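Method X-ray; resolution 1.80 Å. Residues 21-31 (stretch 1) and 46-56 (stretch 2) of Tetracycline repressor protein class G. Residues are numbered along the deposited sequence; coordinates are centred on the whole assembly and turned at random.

Stretch 1 (21-31) GMDSLTTRKLA
Stretch 2 (46-56) QNKRALLDALA

Stretch 1 turns from one helix into the next. Gly21 leaves helical geometry with positive phi (89/173), Met22 to Ser24 return to helical phi/psi, and Leu25 (-66/128) and Thr26 (-136/154) are extended before the helix that begins at Thr27. In stretch 2, Asn47 (-155/164) precedes a helix running from Lys48 through Ala56. Both helices are capped alike: Thr26 OG1 (chi1 p) accepts from Lys29 N at 3.1 Å, and Asn47 OD1 (chi1 p) accepts from Ala50 N at 3.0 Å. The helix starts lie side by side, with Thr27 CA 6.2 Å from Lys48 CA; further along stretch 2, Met22 CA lies 8.5 Å from Leu52 CA.

Leu25 is the main bump. Its CA-to-CB bond points toward stretch 2, and its t,p rotamer carries CD2 into a hollow lined by three leucines, 4.1 Å from Leu51 CD2, 4.4 Å from Leu52 CD2 and 3.8 Å from Leu55 CD1. Leu51 (t,p) reciprocates, its CD2 reaching between Leu25 and Leu30 (t,p) and lying 3.8 Å from Leu30 CD2. Leu52 and Leu55 both adopt m,t. Met22 starts sideways, but its fully extended t,t,t chain brings CE within 4.0 Å of Leu52 CD1. Nearer the helix starts, Thr27 (chi1 p) lays its methyl against backbone, CG2 being 4.0 Å from Lys48 N.

Polar contact centres on Lys48, whose all-t side chain also starts sideways and stretches to the turn. There NZ donates to Met22 O and Leu25 O, both at 2.8 Å, so the ammonium ties together carbonyls across the bend; Asp23 O is 3.2 Å from Lys48 NZ, but the angle is too poor for a hydrogen bond. Together the stretches bury 448 Å², counting both sides.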

ATOM      1  N   GLY A  21     -13.387 -15.067  -1.588  1.00 43.24           N
ATOM      2  CA  GLY A  21     -12.365 -14.130  -1.087  1.00 42.47           C
ATOM      3  C   GLY A  21     -11.174 -14.845  -0.471  1.00 42.20           C
ATOM      4  O   GLY A  21     -11.233 -16.082  -0.296  1.00 42.55           O
ATOM      5  N   MET A  22     -10.143 -14.067  -0.137  1.00 42.07           N
ATOM      6  CA  MET A  22      -8.798 -14.511   0.322  1.00 42.32           C
ATOM      7  C   MET A  22      -8.902 -15.277   1.649  1.00 42.85           C
ATOM      8  O   MET A  22      -8.205 -16.302   1.802  1.00 41.68           O
ATOM      9  CB  MET A  22      -7.917 -13.272   0.503  1.00 43.04           C
ATOM     10  CG  MET A  22      -6.493 -13.542   0.917  1.00 43.79           C
ATOM     11  SD  MET A  22      -5.663 -11.960   1.220  1.00 44.92           S
ATOM     12  CE  MET A  22      -3.996 -12.518   1.563  1.00 44.50           C
ATOM     13  N   ASP A  23      -9.736 -14.793   2.574  1.00 43.63           N
ATOM     14  CA  ASP A  23      -9.846 -15.322   3.961  1.00 45.16           C
ATOM     15  C   ASP A  23     -10.486 -16.717   3.943  1.00 45.03           C
ATOM     16  O   ASP A  23     -10.007 -17.579   4.700  1.00 46.50           O
ATOM     17  CB  ASP A  23     -10.604 -14.340   4.863  1.00 46.85           C
ATOM     18  CG  ASP A  23      -9.868 -13.031   5.106  1.00 47.00           C
ATOM     19  OD1 ASP A  23      -8.640 -12.988   4.879  1.00 46.94           O
ATOM     20  OD2 ASP A  23     -10.527 -12.056   5.526  1.00 49.36           O
ATOM     21  N   SER A  24     -11.510 -16.934   3.109  1.00 44.41           N
ATOM     22  CA  SER A  24     -12.293 -18.198   3.026  1.00 44.98           C
ATOM     23  C   SER A  24     -11.621 -19.216   2.094  1.00 43.15           C
ATOM     24  O   SER A  24     -12.032 -20.390   2.127  1.00 43.40           O
ATOM     25  CB  SER A  24     -13.712 -17.932   2.590  1.00 46.43           C
ATOM     26  OG  SER A  24     -14.405 -17.179   3.571  1.00 48.45           O
ATOM     27  N   LEU A  25     -10.647 -18.791   1.284  1.00 41.14           N
ATOM     28  CA  LEU A  25      -9.920 -19.678   0.332  1.00 40.05           C
ATOM     29  C   LEU A  25      -9.100 -20.704   1.125  1.00 39.41           C
ATOM     30  O   LEU A  25      -8.360 -20.293   2.035  1.00 39.19           O
ATOM     31  CB  LEU A  25      -9.028 -18.811  -0.566  1.00 39.28           C
ATOM     32  CG  LEU A  25      -8.266 -19.542  -1.669  1.00 39.37           C
ATOM     33  CD1 LEU A  25      -9.213 -20.303  -2.585  1.00 40.09           C
ATOM     34  CD2 LEU A  25      -7.421 -18.563  -2.473  1.00 38.73           C
ATOM     35  N   THR A  26      -9.260 -21.996   0.817  1.00 39.45           N
ATOM     36  CA  THR A  26      -8.449 -23.110   1.381  1.00 39.13           C
ATOM     37  C   THR A  26      -8.072 -24.074   0.253  1.00 38.83           C
ATOM     38  O   THR A  26      -8.823 -24.145  -0.741  1.00 38.58           O
ATOM     39  CB  THR A  26      -9.174 -23.841   2.521  1.00 40.20           C
ATOM     40  OG1 THR A  26     -10.212 -24.658   1.979  1.00 40.43           O
ATOM     41  CG2 THR A  26      -9.754 -22.896   3.550  1.00 40.70           C
ATOM     42  N   THR A  27      -6.960 -24.794   0.419  1.00 38.99           N
ATOM     43  CA  THR A  27      -6.480 -25.839  -0.525  1.00 39.34           C
ATOM     44  C   THR A  27      -7.516 -26.969  -0.600  1.00 40.43           C
ATOM     45  O   THR A  27      -7.678 -27.547  -1.686  1.00 40.12           O
ATOM     46  CB  THR A  27      -5.089 -26.349  -0.128  1.00 39.56           C
ATOM     47  OG1 THR A  27      -5.149 -26.828   1.215  1.00 40.42           O
ATOM     48  CG2 THR A  27      -4.021 -25.282  -0.238  1.00 38.90           C
ATOM     49  N   ARG A  28      -8.215 -27.256   0.501  1.00 41.72           N
ATOM     50  CA  ARG A  28      -9.257 -28.315   0.542  1.00 42.96           C
ATOM     51  C   ARG A  28     -10.430 -27.921  -0.367  1.00 42.56           C
ATOM     52  O   ARG A  28     -10.885 -28.784  -1.141  1.00 43.08           O
ATOM     53  CB  ARG A  28      -9.726 -28.576   1.976  1.00 44.74           C
ATOM     54  CG  ARG A  28     -10.577 -29.828   2.124  1.00 46.64           C
ATOM     55  CD  ARG A  28      -9.902 -31.070   1.561  1.00 47.30           C
ATOM     56  NE  ARG A  28     -10.734 -32.254   1.695  1.00 48.97           N
ATOM     57  CZ  ARG A  28     -10.884 -32.962   2.811  1.00 50.46           C
ATOM     58  NH1 ARG A  28     -11.672 -34.025   2.809  1.00 51.89           N
ATOM     59  NH2 ARG A  28     -10.260 -32.610   3.922  1.00 50.66           N
ATOM     60  N   LYS A  29     -10.890 -26.669  -0.287  1.00 42.29           N
ATOM     61  CA  LYS A  29     -12.004 -26.139  -1.122  1.00 42.82           C
ATOM     62  C   LYS A  29     -11.585 -26.144  -2.597  1.00 41.78           C
ATOM     63  O   LYS A  29     -12.443 -26.451  -3.453  1.00 42.29           O
ATOM     64  CB  LYS A  29     -12.411 -24.740  -0.650  1.00 43.40           C
ATOM     65  CG  LYS A  29     -13.221 -24.717   0.639  1.00 45.37           C
ATOM     66  CD  LYS A  29     -13.469 -23.323   1.166  1.00 45.93           C
ATOM     67  CE  LYS A  29     -14.243 -23.315   2.466  1.00 47.67           C
ATOM     68  NZ  LYS A  29     -14.383 -21.944   3.006  1.00 47.85           N
ATOM     69  N   LEU A  30     -10.314 -25.839  -2.880  1.00 40.17           N
ATOM     70  CA  LEU A  30      -9.748 -25.833  -4.255  1.00 39.52           C
ATOM     71  C   LEU A  30      -9.808 -27.250  -4.842  1.00 40.53           C
ATOM     72  O   LEU A  30     -10.317 -27.396  -5.968  1.00 40.71           O
ATOM     73  CB  LEU A  30      -8.310 -25.304  -4.207  1.00 38.08           C
ATOM     74  CG  LEU A  30      -7.588 -25.211  -5.551  1.00 37.56           C
ATOM     75  CD1 LEU A  30      -8.462 -24.546  -6.604  1.00 37.77           C
ATOM     76  CD2 LEU A  30      -6.273 -24.464  -5.399  1.00 36.57           C
ATOM     77  N   ALA A  31      -9.311 -28.249  -4.104  1.00 41.63           N
ATOM     78  CA  ALA A  31      -9.290 -29.674  -4.521  1.00 43.25           C
ATOM     79  C   ALA A  31     -10.710 -30.121  -4.885  1.00 45.36           C
ATOM     80  O   ALA A  31     -10.875 -30.765  -5.943  1.00 46.19           O
ATOM     81  CB  ALA A  31      -8.706 -30.536  -3.427  1.00 43.75           C
ATOM     82  N   GLN A  46       1.470 -27.260  -1.162  1.00 37.39           N
ATOM     83  CA  GLN A  46       1.409 -27.992   0.130  1.00 38.59           C
ATOM     84  C   GLN A  46       0.733 -27.125   1.196  1.00 38.16           C
ATOM     85  O   GLN A  46       0.374 -27.678   2.249  1.00 39.42           O
ATOM     86  CB  GLN A  46       2.803 -28.421   0.587  1.00 39.73           C
ATOM     87  CG  GLN A  46       3.430 -29.488  -0.304  1.00 40.29           C
ATOM     88  CD  GLN A  46       4.307 -28.888  -1.374  1.00 40.11           C
ATOM     89  OE1 GLN A  46       5.332 -28.280  -1.080  1.00 40.91           O
ATOM     90  NE2 GLN A  46       3.916 -29.065  -2.627  1.00 39.69           N
ATOM     91  N   ASN A  47       0.562 -25.822   0.944  1.00 37.33           N
ATOM     92  CA  ASN A  47      -0.065 -24.893   1.923  1.00 37.44           C
ATOM     93  C   ASN A  47      -0.677 -23.689   1.197  1.00 36.19           C
ATOM     94  O   ASN A  47      -0.355 -23.464   0.010  1.00 34.56           O
ATOM     95  CB  ASN A  47       0.939 -24.470   3.000  1.00 38.52           C
ATOM     96  CG  ASN A  47       2.260 -24.009   2.423  1.00 39.03           C
ATOM     97  OD1 ASN A  47       2.317 -23.002   1.722  1.00 38.02           O
ATOM     98  ND2 ASN A  47       3.324 -24.747   2.699  1.00 40.58           N
ATOM     99  N   LYS A  48      -1.538 -22.954   1.901  1.00 36.07           N
ATOM    100  CA  LYS A  48      -2.272 -21.774   1.377  1.00 35.80           C
ATOM    101  C   LYS A  48      -1.270 -20.690   0.963  1.00 35.28           C
ATOM    102  O   LYS A  48      -1.529 -20.021  -0.048  1.00 33.79           O
ATOM    103  CB  LYS A  48      -3.243 -21.244   2.436  1.00 36.54           C
ATOM    104  CG  LYS A  48      -4.053 -20.026   2.021  1.00 36.25           C
ATOM    105  CD  LYS A  48      -5.151 -19.688   3.002  1.00 37.28           C
ATOM    106  CE  LYS A  48      -5.919 -18.443   2.619  1.00 37.22           C
ATOM    107  NZ  LYS A  48      -7.128 -18.281   3.458  1.00 38.36           N
ATOM    108  N   ARG A  49      -0.186 -20.523   1.730  1.00 36.47           N
ATOM    109  CA  ARG A  49       0.881 -19.516   1.474  1.00 37.20           C
ATOM    110  C   ARG A  49       1.426 -19.710   0.053  1.00 35.45           C
ATOM    111  O   ARG A  49       1.528 -18.710  -0.684  1.00 34.82           O
ATOM    112  CB  ARG A  49       1.992 -19.638   2.523  1.00 40.25           C
ATOM    113  CG  ARG A  49       3.105 -18.606   2.398  1.00 41.98           C
ATOM    114  CD  ARG A  49       2.600 -17.175   2.463  1.00 42.94           C
ATOM    115  NE  ARG A  49       2.363 -16.596   1.145  1.00 43.97           N
ATOM    116  CZ  ARG A  49       1.691 -15.469   0.909  1.00 43.87           C
ATOM    117  NH1 ARG A  49       1.544 -15.043  -0.334  1.00 44.12           N
ATOM    118  NH2 ARG A  49       1.156 -14.780   1.905  1.00 45.02           N
ATOM    119  N   ALA A  50       1.747 -20.952  -0.322  1.00 34.71           N
ATOM    120  CA  ALA A  50       2.290 -21.310  -1.653  1.00 33.87           C
ATOM    121  C   ALA A  50       1.268 -20.950  -2.739  1.00 32.57           C
ATOM    122  O   ALA A  50       1.678 -20.382  -3.767  1.00 31.79           O
ATOM    123  CB  ALA A  50       2.658 -22.774  -1.689  1.00 34.60           C
ATOM    124  N   LEU A  51      -0.017 -21.246  -2.507  1.00 32.41           N
ATOM    125  CA  LEU A  51      -1.132 -20.926  -3.444  1.00 32.20           C
ATOM    126  C   LEU A  51      -1.223 -19.404  -3.638  1.00 31.81           C
ATOM    127  O   LEU A  51      -1.313 -18.962  -4.807  1.00 30.89           O
ATOM    128  CB  LEU A  51      -2.444 -21.493  -2.891  1.00 32.44           C
ATOM    129  CG  LEU A  51      -3.697 -21.166  -3.702  1.00 32.43           C
ATOM    130  CD1 LEU A  51      -3.566 -21.658  -5.132  1.00 32.57           C
ATOM    131  CD2 LEU A  51      -4.938 -21.753  -3.045  1.00 33.44           C
ATOM    132  N   LEU A  52      -1.207 -18.635  -2.544  1.00 31.94           N
ATOM    133  CA  LEU A  52      -1.300 -17.148  -2.582  1.00 32.17           C
ATOM    134  C   LEU A  52      -0.126 -16.578  -3.393  1.00 32.28           C
ATOM    135  O   LEU A  52      -0.367 -15.643  -4.182  1.00 32.32           O
ATOM    136  CB  LEU A  52      -1.317 -16.580  -1.158  1.00 32.38           C
ATOM    137  CG  LEU A  52      -2.588 -16.840  -0.351  1.00 33.08           C
ATOM    138  CD1 LEU A  52      -2.518 -16.150   1.001  1.00 33.72           C
ATOM    139  CD2 LEU A  52      -3.831 -16.398  -1.108  1.00 33.05           C
ATOM    140  N   ASP A  53       1.087 -17.110  -3.204  1.00 33.53           N
ATOM    141  CA  ASP A  53       2.305 -16.715  -3.968  1.00 34.34           C
ATOM    142  C   ASP A  53       2.044 -16.863  -5.472  1.00 33.95           C
ATOM    143  O   ASP A  53       2.390 -15.926  -6.229  1.00 32.93           O
ATOM    144  CB  ASP A  53       3.532 -17.537  -3.560  1.00 36.17           C
ATOM    145  CG  ASP A  53       4.064 -17.247  -2.166  1.00 37.60           C
ATOM    146  OD1 ASP A  53       3.661 -16.224  -1.577  1.00 39.05           O
ATOM    147  OD2 ASP A  53       4.877 -18.055  -1.676  1.00 39.57           O
ATOM    148  N   ALA A  54       1.460 -17.990  -5.893  1.00 33.28           N
ATOM    149  CA  ALA A  54       1.166 -18.310  -7.312  1.00 33.41           C
ATOM    150  C   ALA A  54       0.068 -17.384  -7.848  1.00 32.69           C
ATOM    151  O   ALA A  54       0.184 -16.946  -9.011  1.00 32.79           O
ATOM    152  CB  ALA A  54       0.781 -19.761  -7.454  1.00 33.79           C
ATOM    153  N   LEU A  55      -0.957 -17.095  -7.040  1.00 32.15           N
ATOM    154  CA  LEU A  55      -2.068 -16.176  -7.410  1.00 32.34           C
ATOM    155  C   LEU A  55      -1.504 -14.768  -7.639  1.00 32.23           C
ATOM    156  O   LEU A  55      -1.884 -14.144  -8.649  1.00 32.47           O
ATOM    157  CB  LEU A  55      -3.134 -16.171  -6.307  1.00 32.28           C
ATOM    158  CG  LEU A  55      -3.998 -17.430  -6.222  1.00 32.78           C
ATOM    159  CD1 LEU A  55      -4.848 -17.420  -4.960  1.00 33.05           C
ATOM    160  CD2 LEU A  55      -4.879 -17.577  -7.454  1.00 33.31           C
ATOM    161  N   ALA A  56      -0.623 -14.303  -6.747  1.00 32.43           N
ATOM    162  CA  ALA A  56       0.006 -12.962  -6.798  1.00 32.78           C
ATOM    163  C   ALA A  56       0.822 -12.811  -8.089  1.00 33.48           C
ATOM    164  O   ALA A  56       0.733 -11.741  -8.724  1.00 32.87           O
ATOM    165  CB  ALA A  56       0.861 -12.739  -5.573  1.00 32.85           C
TER